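Local coordinates for protein 4-alpha-glucanotransferase (Aquifex aeolicus, PDB 1TZ7) that belongs to the amylomaltase family, also known as disproportionating enzymes or D-enzymes, and is built around an eight-stranded beta/alpha barrel, at residues Asn87-Asp92 with Glu118-Tyr123; Phe255-Pro260 with Trp271-Tyr276; Phe350-Leu355 with Phe369-Ser374. All blocks are in the same frame, centred on the assembly; numbering follows the deposited sequence.

Interaction 1 (Asn87-Asp92 with Glu118-Tyr123); sequences NYVLID and EVVYEY
Val89 and Tyr121 bring the two backbones closest, with their CA atoms 6.1 Å apart, where the 3-10 turn of residues 88-90 packs against a helix. One hydrogen bond crosses the contact: Tyr88 OH donates to the carbonyl Tyr121 O at 2.6 Å. The donor is tilted 24° from the carbonyl plane, and the C=O...donor angle is 110°, so the hydroxyl comes in from the flank. Tyr88 CG sits between the backbone N and the carbonyl carbon (chi1 76°), which carries the ring out to the helix. Tyr121 O itself lies at the edge of the Tyr88 ring, in its plane. Tyr88 OH sits at the edge of the Tyr121 ring, 3.6 Å from Tyr121 CD1. Val89 CG1 meets Tyr121 CD1 at 3.4 Å, approaching the ring obliquely. Within 87-92 the same methyl lies over one face of the Tyr88 ring, toward its rim. Val120 CG2 touches Val89 CG1 at 3.9 Å. The Tyr121 hydroxyl bonds Thr69 and Asn75, earlier in the same long loop as 87-92. Lys124, one residue beyond 118-123, hydrogen-bonds the carbonyls of Val89 and Ile91. The contact pins the loop before helix 94-98 to helix 117-133, while Tyr88 and Ile91 also touch helix 192-218.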
ATOM      1  N   ASN A  87      -2.038  -0.884  10.741  1.00 27.47           N
ATOM      2  CA  ASN A  87      -3.223  -0.044  10.914  1.00 23.51           C
ATOM      3  C   ASN A  87      -4.257  -0.750  11.803  1.00 21.10           C
ATOM      4  O   ASN A  87      -4.789  -1.795  11.431  1.00 25.72           O
ATOM      5  CB  ASN A  87      -3.834   0.252   9.531  1.00 27.87           C
ATOM      6  CG  ASN A  87      -4.829   1.394   9.554  1.00 27.71           C
ATOM      7  OD1 ASN A  87      -5.034   2.047  10.588  1.00 23.39           O
ATOM      8  ND2 ASN A  87      -5.459   1.643   8.408  1.00 22.09           N
ATOM      9  N   TYR A  88      -4.540  -0.173  12.974  1.00 21.86           N
ATOM     10  CA  TYR A  88      -5.294  -0.885  14.015  1.00 23.13           C
ATOM     11  C   TYR A  88      -6.771  -1.122  13.638  1.00 27.48           C
ATOM     12  O   TYR A  88      -7.418  -2.007  14.193  1.00 21.33           O
ATOM     13  CB  TYR A  88      -5.190  -0.152  15.374  1.00 23.15           C
ATOM     14  CG  TYR A  88      -6.048   1.112  15.506  1.00 26.19           C
ATOM     15  CD1 TYR A  88      -7.374   1.040  15.938  1.00 25.04           C
ATOM     16  CD2 TYR A  88      -5.517   2.372  15.225  1.00 32.44           C
ATOM     17  CE1 TYR A  88      -8.156   2.192  16.071  1.00 29.52           C
ATOM     18  CE2 TYR A  88      -6.290   3.531  15.353  1.00 24.01           C
ATOM     19  CZ  TYR A  88      -7.606   3.434  15.776  1.00 33.39           C
ATOM     20  OH  TYR A  88      -8.371   4.576  15.907  1.00 25.53           O
ATOM     21  N   VAL A  89      -7.291  -0.337  12.690  1.00 22.25           N
ATOM     22  CA  VAL A  89      -8.685  -0.500  12.245  1.00 22.91           C
ATOM     23  C   VAL A  89      -8.875  -1.764  11.388  1.00 23.81           C
ATOM     24  O   VAL A  89     -10.006  -2.175  11.120  1.00 26.43           O
ATOM     25  CB  VAL A  89      -9.197   0.743  11.449  1.00 23.89           C
ATOM     26  CG1 VAL A  89      -9.224   1.970  12.340  1.00 30.85           C
ATOM     27  CG2 VAL A  89      -8.349   0.990  10.212  1.00 27.44           C
ATOM     28  N   LEU A  90      -7.761  -2.376  10.969  1.00 24.45           N
ATOM     29  CA  LEU A  90      -7.804  -3.628  10.207  1.00 27.52           C
ATOM     30  C   LEU A  90      -7.817  -4.855  11.129  1.00 25.28           C
ATOM     31  O   LEU A  90      -7.869  -5.984  10.660  1.00 25.24           O
ATOM     32  CB  LEU A  90      -6.608  -3.720   9.264  1.00 25.70           C
ATOM     33  CG  LEU A  90      -6.384  -2.525   8.337  1.00 32.20           C
ATOM     34  CD1 LEU A  90      -5.157  -2.756   7.471  1.00 29.42           C
ATOM     35  CD2 LEU A  90      -7.605  -2.273   7.474  1.00 35.23           C
ATOM     36  N   ILE A  91      -7.768  -4.626  12.431  1.00 21.96           N
ATOM     37  CA  ILE A  91      -7.743  -5.723  13.387  1.00 25.69           C
ATOM     38  C   ILE A  91      -9.121  -6.366  13.510  1.00 22.84           C
ATOM     39  O   ILE A  91     -10.140  -5.673  13.558  1.00 25.69           O
ATOM     40  CB  ILE A  91      -7.249  -5.232  14.764  1.00 22.37           C
ATOM     41  CG1 ILE A  91      -5.742  -4.975  14.714  1.00 23.43           C
ATOM     42  CG2 ILE A  91      -7.578  -6.261  15.850  1.00 27.09           C
ATOM     43  CD1 ILE A  91      -5.190  -4.248  15.936  1.00 27.68           C
ATOM     44  N   ASP A  92      -9.138  -7.693  13.551  1.00 23.79           N
ATOM     45  CA  ASP A  92     -10.362  -8.450  13.773  1.00 22.96           C
ATOM     46  C   ASP A  92     -10.682  -8.496  15.273  1.00 28.21           C
ATOM     47  O   ASP A  92      -9.957  -9.113  16.043  1.00 22.50           O
ATOM     48  CB  ASP A  92     -10.197  -9.877  13.229  1.00 31.26           C
ATOM     49  CG  ASP A  92     -11.370 -10.775  13.573  1.00 36.39           C
ATOM     50  OD1 ASP A  92     -12.495 -10.259  13.738  1.00 31.69           O
ATOM     51  OD2 ASP A  92     -11.256 -12.011  13.695  1.00 37.75           O
ATOM     52  N   GLU A 118     -14.465   7.000  10.143  1.00 21.04           N
ATOM     53  CA  GLU A 118     -14.730   7.800  11.337  1.00 32.41           C
ATOM     54  C   GLU A 118     -15.130   6.909  12.507  1.00 32.37           C
ATOM     55  O   GLU A 118     -14.592   7.045  13.624  1.00 41.13           O
ATOM     56  CB  GLU A 118     -15.847   8.827  11.071  1.00 29.48           C
ATOM     57  CG  GLU A 118     -15.446   9.973  10.146  1.00 38.24           C
ATOM     58  CD  GLU A 118     -15.693   9.659   8.680  1.00 45.30           C
ATOM     59  OE1 GLU A 118     -16.019   8.491   8.367  1.00 30.54           O
ATOM     60  OE2 GLU A 118     -15.562  10.581   7.838  1.00 39.27           O
ATOM     61  N   VAL A 119     -16.073   5.994  12.260  1.00 25.94           N
ATOM     62  CA  VAL A 119     -16.649   5.218  13.350  1.00 29.03           C
ATOM     63  C   VAL A 119     -15.743   4.078  13.820  1.00 26.14           C
ATOM     64  O   VAL A 119     -15.744   3.742  14.995  1.00 22.22           O
ATOM     65  CB  VAL A 119     -18.146   4.704  13.067  1.00 31.90           C
ATOM     66  CG1 VAL A 119     -18.731   5.216  11.778  1.00 50.63           C
ATOM     67  CG2 VAL A 119     -18.326   3.218  13.316  1.00 32.64           C
ATOM     68  N   VAL A 120     -14.959   3.500  12.909  1.00 23.38           N
ATOM     69  CA  VAL A 120     -14.094   2.369  13.268  1.00 29.15           C
ATOM     70  C   VAL A 120     -12.814   2.820  13.994  1.00 23.26           C
ATOM     71  O   VAL A 120     -12.281   2.084  14.814  1.00 27.79           O
ATOM     72  CB  VAL A 120     -13.722   1.486  12.036  1.00 24.42           C
ATOM     73  CG1 VAL A 120     -14.982   0.924  11.383  1.00 29.68           C
ATOM     74  CG2 VAL A 120     -12.888   2.262  11.033  1.00 31.22           C
ATOM     75  N   TYR A 121     -12.335   4.031  13.694  1.00 24.72           N
ATOM     76  CA  TYR A 121     -11.238   4.625  14.471  1.00 27.41           C
ATOM     77  C   TYR A 121     -11.608   4.658  15.941  1.00 27.01           C
ATOM     78  O   TYR A 121     -10.810   4.292  16.795  1.00 25.62           O
ATOM     79  CB  TYR A 121     -10.921   6.051  13.987  1.00 28.64           C
ATOM     80  CG  TYR A 121     -10.153   6.110  12.680  1.00 35.75           C
ATOM     81  CD1 TYR A 121      -8.996   5.358  12.488  1.00 30.40           C
ATOM     82  CD2 TYR A 121     -10.582   6.922  11.642  1.00 32.04           C
ATOM     83  CE1 TYR A 121      -8.293   5.415  11.286  1.00 24.50           C
ATOM     84  CE2 TYR A 121      -9.887   6.983  10.439  1.00 19.96           C
ATOM     85  CZ  TYR A 121      -8.750   6.235  10.266  1.00 19.43           C
ATOM     86  OH  TYR A 121      -8.069   6.303   9.070  1.00 24.13           O
ATOM     87  N   GLU A 122     -12.833   5.101  16.227  1.00 27.01           N
ATOM     88  CA  GLU A 122     -13.305   5.260  17.608  1.00 31.25           C
ATOM     89  C   GLU A 122     -13.687   3.919  18.230  1.00 28.41           C
ATOM     90  O   GLU A 122     -13.366   3.645  19.393  1.00 27.25           O
ATOM     91  CB  GLU A 122     -14.515   6.209  17.651  1.00 32.09           C
ATOM     92  CG  GLU A 122     -14.149   7.682  17.583  1.00 41.45           C
ATOM     93  CD  GLU A 122     -13.464   8.177  18.850  1.00 45.24           C
ATOM     94  OE1 GLU A 122     -13.491   7.452  19.871  1.00 52.34           O
ATOM     95  OE2 GLU A 122     -12.904   9.293  18.824  1.00 60.94           O
ATOM     96  N   TYR A 123     -14.380   3.091  17.443  1.00 26.05           N
ATOM     97  CA  TYR A 123     -14.945   1.836  17.942  1.00 30.36           C
ATOM     98  C   TYR A 123     -13.851   0.790  18.216  1.00 27.69           C
ATOM     99  O   TYR A 123     -13.853   0.140  19.251  1.00 22.96           O
ATOM    100  CB  TYR A 123     -15.956   1.273  16.937  1.00 31.15           C
ATOM    101  CG  TYR A 123     -16.509  -0.079  17.325  1.00 39.64           C
ATOM    102  CD1 TYR A 123     -17.099  -0.276  18.569  1.00 40.89           C
ATOM    103  CD2 TYR A 123     -16.439  -1.161  16.451  1.00 36.45           C
ATOM    104  CE1 TYR A 123     -17.605  -1.511  18.933  1.00 41.26           C
ATOM    105  CE2 TYR A 123     -16.944  -2.401  16.806  1.00 33.95           C
ATOM    106  CZ  TYR A 123     -17.527  -2.569  18.051  1.00 39.52           C
ATOM    107  OH  TYR A 123     -18.029  -3.792  18.413  1.00 48.87           O
TER

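Interaction 2 (Phe255-Pro260 with Trp271-Tyr276); sequences FVAGVP and WGNPVY
Three backbone hydrogen bonds join Phe255-Ala257 and Trp271-Val275. Ala257 makes two of them. Its N donates to Asn273 O at 2.7 Å, a short but bent bond with an N-H...O angle of 135°. Its O accepts from Trp271 N at 3.2 Å, with the donor above the carbonyl plane rather than on a lone pair. The third, Val275 N to Phe255 O at 3.5 Å, is weak. Val256 and Pro274 lie between the two donor sites at Ala257 and Val275 as an antiparallel non-hydrogen-bonded pair, and their side chains diverge. Pro274, which has no N-H, gives up no bond across this pair.

These strands form a beta hairpin, and 269-274 is an outer strand of a four-stranded antiparallel sheet. On its other edge, strand 255-259 bonds strand 313-318, Val256 with Val317. The axes of the short strand segments make an angle of 137°, well short of straight antiparallel. Trp271 and Gly272 leave the extended conformation, and Gly272 has a positive phi.

The aromatic contact is a CH-pi interaction. Gly258 CA sits over the face of the Trp271 indole, 4.1 Å from the centroid of its five-membered ring. Trp271 CG lies beside its backbone N (chi1 -65°), and this lays the indole against the backbone at Gly258. The indole also meets the ring of His307 edge-to-face.

Apolar contacts continue along the strands. Val259 CG1 reaches the six-membered part of the indole at Trp271 CZ2, 3.8 Å away, and Ala257 CB lies 4.0 Å from Trp271 CE3. Val275 uses both methyls: CG1 packs on the backbone at Val256 C, and CG2 lies 3.9 Å from Phe255 CB. Asn273 sets its CB against Ala257 CB, while its ND2 bonds Pro231 O.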
ATOM      1  N   PHE A 255      12.698  21.412   1.524  1.00 32.47           N
ATOM      2  CA  PHE A 255      12.023  21.083   0.266  1.00 34.24           C
ATOM      3  C   PHE A 255      10.977  19.986   0.481  1.00 32.95           C
ATOM      4  O   PHE A 255      11.096  19.174   1.399  1.00 39.96           O
ATOM      5  CB  PHE A 255      13.041  20.635  -0.781  1.00 33.23           C
ATOM      6  CG  PHE A 255      14.033  21.706  -1.166  1.00 37.12           C
ATOM      7  CD1 PHE A 255      13.732  22.627  -2.163  1.00 41.94           C
ATOM      8  CD2 PHE A 255      15.265  21.790  -0.533  1.00 46.47           C
ATOM      9  CE1 PHE A 255      14.645  23.615  -2.519  1.00 44.41           C
ATOM     10  CE2 PHE A 255      16.181  22.777  -0.887  1.00 54.21           C
ATOM     11  CZ  PHE A 255      15.868  23.687  -1.880  1.00 43.29           C
ATOM     12  N   VAL A 256       9.954  19.968  -0.373  1.00 30.83           N
ATOM     13  CA  VAL A 256       8.891  18.965  -0.278  1.00 38.54           C
ATOM     14  C   VAL A 256       8.659  18.257  -1.619  1.00 35.34           C
ATOM     15  O   VAL A 256       9.158  18.688  -2.659  1.00 33.96           O
ATOM     16  CB  VAL A 256       7.547  19.589   0.217  1.00 37.89           C
ATOM     17  CG1 VAL A 256       7.659  19.999   1.673  1.00 40.78           C
ATOM     18  CG2 VAL A 256       7.142  20.776  -0.653  1.00 43.86           C
ATOM     19  N   ALA A 257       7.897  17.171  -1.578  1.00 30.89           N
ATOM     20  CA  ALA A 257       7.828  16.237  -2.689  1.00 34.09           C
ATOM     21  C   ALA A 257       6.638  16.546  -3.580  1.00 34.26           C
ATOM     22  O   ALA A 257       5.708  17.241  -3.176  1.00 37.69           O
ATOM     23  CB  ALA A 257       7.743  14.810  -2.171  1.00 37.14           C
ATOM     24  N   GLY A 258       6.680  16.021  -4.792  1.00 34.96           N
ATOM     25  CA  GLY A 258       5.593  16.171  -5.736  1.00 39.28           C
ATOM     26  C   GLY A 258       5.988  15.678  -7.115  1.00 37.46           C
ATOM     27  O   GLY A 258       6.967  14.945  -7.265  1.00 37.33           O
ATOM     28  N   VAL A 259       5.216  16.076  -8.120  1.00 37.18           N
ATOM     29  CA  VAL A 259       5.585  15.856  -9.520  1.00 42.27           C
ATOM     30  C   VAL A 259       5.244  17.101 -10.351  1.00 40.63           C
ATOM     31  O   VAL A 259       4.354  17.869  -9.987  1.00 32.81           O
ATOM     32  CB  VAL A 259       4.853  14.619 -10.113  1.00 44.46           C
ATOM     33  CG1 VAL A 259       5.490  13.331  -9.611  1.00 42.20           C
ATOM     34  CG2 VAL A 259       3.370  14.653  -9.775  1.00 45.01           C
ATOM     35  N   PRO A 260       5.956  17.299 -11.462  1.00 44.86           N
ATOM     36  CA  PRO A 260       5.807  18.519 -12.264  1.00 43.46           C
ATOM     37  C   PRO A 260       4.493  18.545 -13.046  1.00 44.15           C
ATOM     38  O   PRO A 260       3.799  17.536 -13.098  1.00 36.69           O
ATOM     39  CB  PRO A 260       7.000  18.451 -13.224  1.00 48.41           C
ATOM     40  CG  PRO A 260       7.294  17.004 -13.360  1.00 44.41           C
ATOM     41  CD  PRO A 260       6.949  16.376 -12.041  1.00 38.99           C
ATOM     42  N   TRP A 271       2.582  16.836  -3.031  1.00 48.18           N
ATOM     43  CA  TRP A 271       2.350  15.747  -2.082  1.00 47.47           C
ATOM     44  C   TRP A 271       2.573  16.204  -0.642  1.00 43.86           C
ATOM     45  O   TRP A 271       1.918  15.721   0.276  1.00 47.84           O
ATOM     46  CB  TRP A 271       3.266  14.562  -2.395  1.00 49.53           C
ATOM     47  CG  TRP A 271       2.995  13.917  -3.727  1.00 45.74           C
ATOM     48  CD1 TRP A 271       1.869  14.042  -4.491  1.00 51.40           C
ATOM     49  CD2 TRP A 271       3.869  13.044  -4.447  1.00 48.06           C
ATOM     50  NE1 TRP A 271       1.992  13.303  -5.643  1.00 51.53           N
ATOM     51  CE2 TRP A 271       3.213  12.679  -5.640  1.00 54.88           C
ATOM     52  CE3 TRP A 271       5.151  12.529  -4.205  1.00 43.23           C
ATOM     53  CZ2 TRP A 271       3.789  11.827  -6.583  1.00 46.00           C
ATOM     54  CZ3 TRP A 271       5.720  11.686  -5.146  1.00 43.85           C
ATOM     55  CH2 TRP A 271       5.040  11.344  -6.317  1.00 50.54           C
ATOM     56  N   GLY A 272       3.507  17.133  -0.454  1.00 42.11           N
ATOM     57  CA  GLY A 272       3.718  17.749   0.845  1.00 43.95           C
ATOM     58  C   GLY A 272       4.580  16.913   1.788  1.00 49.89           C
ATOM     59  O   GLY A 272       4.763  17.275   2.948  1.00 50.37           O
ATOM     60  N   ASN A 273       5.109  15.793   1.289  1.00 48.33           N
ATOM     61  CA  ASN A 273       6.137  15.044   2.022  1.00 46.41           C
ATOM     62  C   ASN A 273       7.455  15.810   1.980  1.00 41.59           C
ATOM     63  O   ASN A 273       7.728  16.506   1.024  1.00 31.16           O
ATOM     64  CB  ASN A 273       6.343  13.644   1.406  1.00 41.26           C
ATOM     65  CG  ASN A 273       5.029  12.914   1.132  1.00 55.44           C
ATOM     66  OD1 ASN A 273       4.389  13.136   0.109  1.00 61.89           O
ATOM     67  ND2 ASN A 273       4.635  12.031   2.048  1.00 43.26           N
ATOM     68  N   PRO A 274       8.274  15.668   3.011  1.00 42.25           N
ATOM     69  CA  PRO A 274       9.662  16.120   2.934  1.00 42.04           C
ATOM     70  C   PRO A 274      10.457  15.188   2.030  1.00 29.87           C
ATOM     71  O   PRO A 274      10.205  13.994   2.037  1.00 36.10           O
ATOM     72  CB  PRO A 274      10.142  16.020   4.382  1.00 44.10           C
ATOM     73  CG  PRO A 274       9.299  14.954   4.985  1.00 47.62           C
ATOM     74  CD  PRO A 274       7.963  15.046   4.308  1.00 46.90           C
ATOM     75  N   VAL A 275      11.379  15.731   1.246  1.00 26.90           N
ATOM     76  CA  VAL A 275      12.183  14.910   0.348  1.00 28.96           C
ATOM     77  C   VAL A 275      13.372  14.338   1.090  1.00 31.20           C
ATOM     78  O   VAL A 275      13.772  14.853   2.132  1.00 29.15           O
ATOM     79  CB  VAL A 275      12.676  15.710  -0.890  1.00 28.73           C
ATOM     80  CG1 VAL A 275      11.497  16.276  -1.662  1.00 39.11           C
ATOM     81  CG2 VAL A 275      13.643  16.820  -0.478  1.00 29.06           C
ATOM     82  N   TYR A 276      13.929  13.264   0.553  1.00 29.52           N
ATOM     83  CA  TYR A 276      15.091  12.631   1.142  1.00 28.73           C
ATOM     84  C   TYR A 276      16.343  13.467   0.882  1.00 30.45           C
ATOM     85  O   TYR A 276      16.531  13.999  -0.211  1.00 26.87           O
ATOM     86  CB  TYR A 276      15.281  11.223   0.559  1.00 32.66           C
ATOM     87  CG  TYR A 276      14.229  10.209   0.998  1.00 21.74           C
ATOM     88  CD1 TYR A 276      13.545   9.442   0.063  1.00 24.91           C
ATOM     89  CD2 TYR A 276      13.934  10.014   2.349  1.00 27.75           C
ATOM     90  CE1 TYR A 276      12.587   8.508   0.452  1.00 31.06           C
ATOM     91  CE2 TYR A 276      12.976   9.085   2.751  1.00 26.24           C
ATOM     92  CZ  TYR A 276      12.305   8.333   1.793  1.00 30.10           C
ATOM     93  OH  TYR A 276      11.353   7.402   2.177  1.00 26.88           O
TER

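Interaction 3 (Phe350-Leu355 with Phe369-Ser374); sequences FIAEDL and FKIPGS
Ser374 points its CB toward 350-355 and is held by two bonds to that segment. With OG beside its own backbone N (chi1 -66°), the hydroxyl donates to Ala352 O at 2.8 Å. Its backbone N donates to Asp354 OD2, also at 2.8 Å. The carboxylate is met on the syn side, but 29° out of its plane. Asp354 OD1 rests 3.5 Å from Gly373 CA, close against the bare CA of glycine. That oxygen forms a salt bridge with Arg366 of helix 360-368, which probably fixes the turn of the carboxylate.

Strands 350-352 and 373-376 are the fifth and sixth of the barrel. Helix 360-368 connects them as a beta-alpha-beta crossover. A nearly straight bond, Ala352 N to Pro372 O at 2.9 Å, ties the two segments together just ahead of the second strand and helps close the barrel.

Toward the start of both segments, Ile371 sets its CG2 branch between Phe350 CB, at 4.1 Å, and Ala352 CB, at 3.9 Å. The Pro372 ring crosses Ile351 at about a right angle, with CG 4.0 Å from Ile351 CG1. At the other end, Leu355 CD2 lies 3.7 Å from Ser374 O.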
ATOM      1  N   PHE A 350      11.346  -7.118  -5.608  1.00 30.23           N
ATOM      2  CA  PHE A 350      10.910  -5.774  -5.990  1.00 28.99           C
ATOM      3  C   PHE A 350      10.046  -5.772  -7.247  1.00 29.57           C
ATOM      4  O   PHE A 350      10.315  -6.498  -8.212  1.00 25.78           O
ATOM      5  CB  PHE A 350      12.108  -4.853  -6.170  1.00 31.36           C
ATOM      6  CG  PHE A 350      12.969  -4.746  -4.951  1.00 30.93           C
ATOM      7  CD1 PHE A 350      12.481  -4.155  -3.792  1.00 33.55           C
ATOM      8  CD2 PHE A 350      14.266  -5.252  -4.948  1.00 35.37           C
ATOM      9  CE1 PHE A 350      13.278  -4.062  -2.651  1.00 35.30           C
ATOM     10  CE2 PHE A 350      15.057  -5.162  -3.818  1.00 45.72           C
ATOM     11  CZ  PHE A 350      14.559  -4.563  -2.667  1.00 35.12           C
ATOM     12  N   ILE A 351       8.990  -4.959  -7.208  1.00 28.67           N
ATOM     13  CA  ILE A 351       8.207  -4.620  -8.383  1.00 28.47           C
ATOM     14  C   ILE A 351       8.180  -3.104  -8.506  1.00 28.49           C
ATOM     15  O   ILE A 351       7.981  -2.408  -7.523  1.00 31.63           O
ATOM     16  CB  ILE A 351       6.745  -5.158  -8.237  1.00 26.47           C
ATOM     17  CG1 ILE A 351       6.733  -6.684  -8.216  1.00 32.34           C
ATOM     18  CG2 ILE A 351       5.867  -4.635  -9.365  1.00 36.42           C
ATOM     19  CD1 ILE A 351       5.415  -7.284  -7.725  1.00 43.28           C
ATOM     20  N   ALA A 352       8.386  -2.600  -9.710  1.00 25.98           N
ATOM     21  CA  ALA A 352       8.423  -1.166  -9.932  1.00 29.06           C
ATOM     22  C   ALA A 352       7.048  -0.648 -10.333  1.00 35.54           C
ATOM     23  O   ALA A 352       6.460  -1.125 -11.303  1.00 35.55           O
ATOM     24  CB  ALA A 352       9.442  -0.826 -11.005  1.00 29.22           C
ATOM     25  N   GLU A 353       6.537   0.329  -9.575  1.00 39.60           N
ATOM     26  CA  GLU A 353       5.488   1.212 -10.072  1.00 37.64           C
ATOM     27  C   GLU A 353       6.116   2.283 -10.944  1.00 34.91           C
ATOM     28  O   GLU A 353       6.544   3.344 -10.451  1.00 31.31           O
ATOM     29  CB  GLU A 353       4.710   1.856  -8.921  1.00 40.08           C
ATOM     30  CG  GLU A 353       3.455   2.614  -9.371  1.00 44.01           C
ATOM     31  CD  GLU A 353       3.702   4.107  -9.588  1.00 43.03           C
ATOM     32  OE1 GLU A 353       3.696   4.556 -10.759  1.00 48.55           O
ATOM     33  OE2 GLU A 353       3.896   4.829  -8.592  1.00 46.54           O
ATOM     34  N   ASP A 354       6.181   1.999 -12.237  1.00 37.31           N
ATOM     35  CA  ASP A 354       6.901   2.838 -13.179  1.00 35.30           C
ATOM     36  C   ASP A 354       5.928   3.455 -14.161  1.00 37.67           C
ATOM     37  O   ASP A 354       6.214   3.573 -15.347  1.00 42.35           O
ATOM     38  CB  ASP A 354       7.978   2.015 -13.922  1.00 36.41           C
ATOM     39  CG  ASP A 354       7.403   0.801 -14.634  1.00 39.71           C
ATOM     40  OD1 ASP A 354       8.116   0.200 -15.462  1.00 36.02           O
ATOM     41  OD2 ASP A 354       6.249   0.380 -14.434  1.00 34.33           O
ATOM     42  N   LEU A 355       4.769   3.846 -13.651  1.00 42.59           N
ATOM     43  CA  LEU A 355       3.782   4.559 -14.436  1.00 45.94           C
ATOM     44  C   LEU A 355       3.946   6.069 -14.212  1.00 53.24           C
ATOM     45  O   LEU A 355       4.037   6.531 -13.071  1.00 61.72           O
ATOM     46  CB  LEU A 355       2.366   4.117 -14.030  1.00 44.24           C
ATOM     47  CG  LEU A 355       2.133   2.597 -13.911  1.00 48.45           C
ATOM     48  CD1 LEU A 355       0.926   2.295 -13.017  1.00 52.96           C
ATOM     49  CD2 LEU A 355       1.951   1.973 -15.279  1.00 51.44           C
ATOM     50  N   PHE A 369      18.517  -3.997 -12.981  1.00 30.32           N
ATOM     51  CA  PHE A 369      18.363  -4.852 -11.806  1.00 30.13           C
ATOM     52  C   PHE A 369      17.224  -5.861 -11.969  1.00 30.65           C
ATOM     53  O   PHE A 369      16.799  -6.488 -10.995  1.00 30.06           O
ATOM     54  CB  PHE A 369      18.148  -3.998 -10.571  1.00 34.61           C
ATOM     55  CG  PHE A 369      19.329  -3.161 -10.217  1.00 30.85           C
ATOM     56  CD1 PHE A 369      19.337  -1.798 -10.479  1.00 31.20           C
ATOM     57  CD2 PHE A 369      20.450  -3.737  -9.635  1.00 31.82           C
ATOM     58  CE1 PHE A 369      20.436  -1.028 -10.159  1.00 27.98           C
ATOM     59  CE2 PHE A 369      21.552  -2.970  -9.312  1.00 30.18           C
ATOM     60  CZ  PHE A 369      21.548  -1.616  -9.572  1.00 32.54           C
ATOM     61  N   LYS A 370      16.748  -6.019 -13.211  1.00 26.90           N
ATOM     62  CA  LYS A 370      15.774  -7.072 -13.562  1.00 26.95           C
ATOM     63  C   LYS A 370      14.498  -6.945 -12.746  1.00 25.59           C
ATOM     64  O   LYS A 370      13.831  -7.924 -12.470  1.00 29.54           O
ATOM     65  CB  LYS A 370      16.386  -8.473 -13.366  1.00 31.59           C
ATOM     66  CG  LYS A 370      17.688  -8.706 -14.129  1.00 40.51           C
ATOM     67  CD  LYS A 370      17.468  -8.695 -15.640  1.00 71.90           C
ATOM     68  CE  LYS A 370      18.271  -9.796 -16.336  1.00 84.28           C
ATOM     69  NZ  LYS A 370      17.972  -9.871 -17.796  1.00 73.40           N
ATOM     70  N   ILE A 371      14.164  -5.726 -12.369  1.00 28.89           N
ATOM     71  CA  ILE A 371      12.946  -5.474 -11.629  1.00 29.31           C
ATOM     72  C   ILE A 371      11.771  -5.377 -12.609  1.00 28.82           C
ATOM     73  O   ILE A 371      11.805  -4.571 -13.536  1.00 28.68           O
ATOM     74  CB  ILE A 371      13.088  -4.174 -10.822  1.00 29.16           C
ATOM     75  CG1 ILE A 371      14.201  -4.330  -9.772  1.00 25.57           C
ATOM     76  CG2 ILE A 371      11.766  -3.808 -10.158  1.00 31.88           C
ATOM     77  CD1 ILE A 371      14.595  -3.023  -9.078  1.00 29.56           C
ATOM     78  N   PRO A 372      10.735  -6.208 -12.413  1.00 24.57           N
ATOM     79  CA  PRO A 372       9.546  -6.153 -13.268  1.00 26.76           C
ATOM     80  C   PRO A 372       8.872  -4.799 -13.200  1.00 31.36           C
ATOM     81  O   PRO A 372       8.743  -4.233 -12.112  1.00 30.07           O
ATOM     82  CB  PRO A 372       8.627  -7.236 -12.674  1.00 30.48           C
ATOM     83  CG  PRO A 372       9.161  -7.503 -11.309  1.00 33.60           C
ATOM     84  CD  PRO A 372      10.619  -7.245 -11.372  1.00 28.48           C
ATOM     85  N   GLY A 373       8.454  -4.285 -14.349  1.00 28.76           N
ATOM     86  CA  GLY A 373       7.679  -3.063 -14.407  1.00 32.56           C
ATOM     87  C   GLY A 373       6.193  -3.319 -14.225  1.00 35.42           C
ATOM     88  O   GLY A 373       5.768  -4.448 -13.967  1.00 36.77           O
ATOM     89  N   SER A 374       5.408  -2.262 -14.358  1.00 27.99           N
ATOM     90  CA  SER A 374       3.956  -2.357 -14.300  1.00 33.05           C
ATOM     91  C   SER A 374       3.356  -1.970 -15.659  1.00 28.61           C
ATOM     92  O   SER A 374       3.828  -1.049 -16.316  1.00 33.67           O
ATOM     93  CB  SER A 374       3.406  -1.430 -13.198  1.00 34.91           C
ATOM     94  OG  SER A 374       3.811  -1.868 -11.912  1.00 33.85           O
TER

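All three contacts are largely buried, yet no helix or strand is shared between any two of them. Interaction 3 is the barrel contact between consecutive strands; it combines backbone, serine and carboxylate bonds across the pair with partners beyond it, Arg366 and His307. Interaction 2 stitches a hairpin of a separate antiparallel sheet, mainly by backbone bonds and a tryptophan face; Gly272 there is exposed. Interaction 1 has no sheet bonding and relies on tyrosine and valine side chains between a loop and a helix, across the chain's centre from interaction 3. Interactions 2 and 3 come within about 7 Å at their nearest atoms; His307 meets Trp271 by its ring and Glu353 by its backbone N.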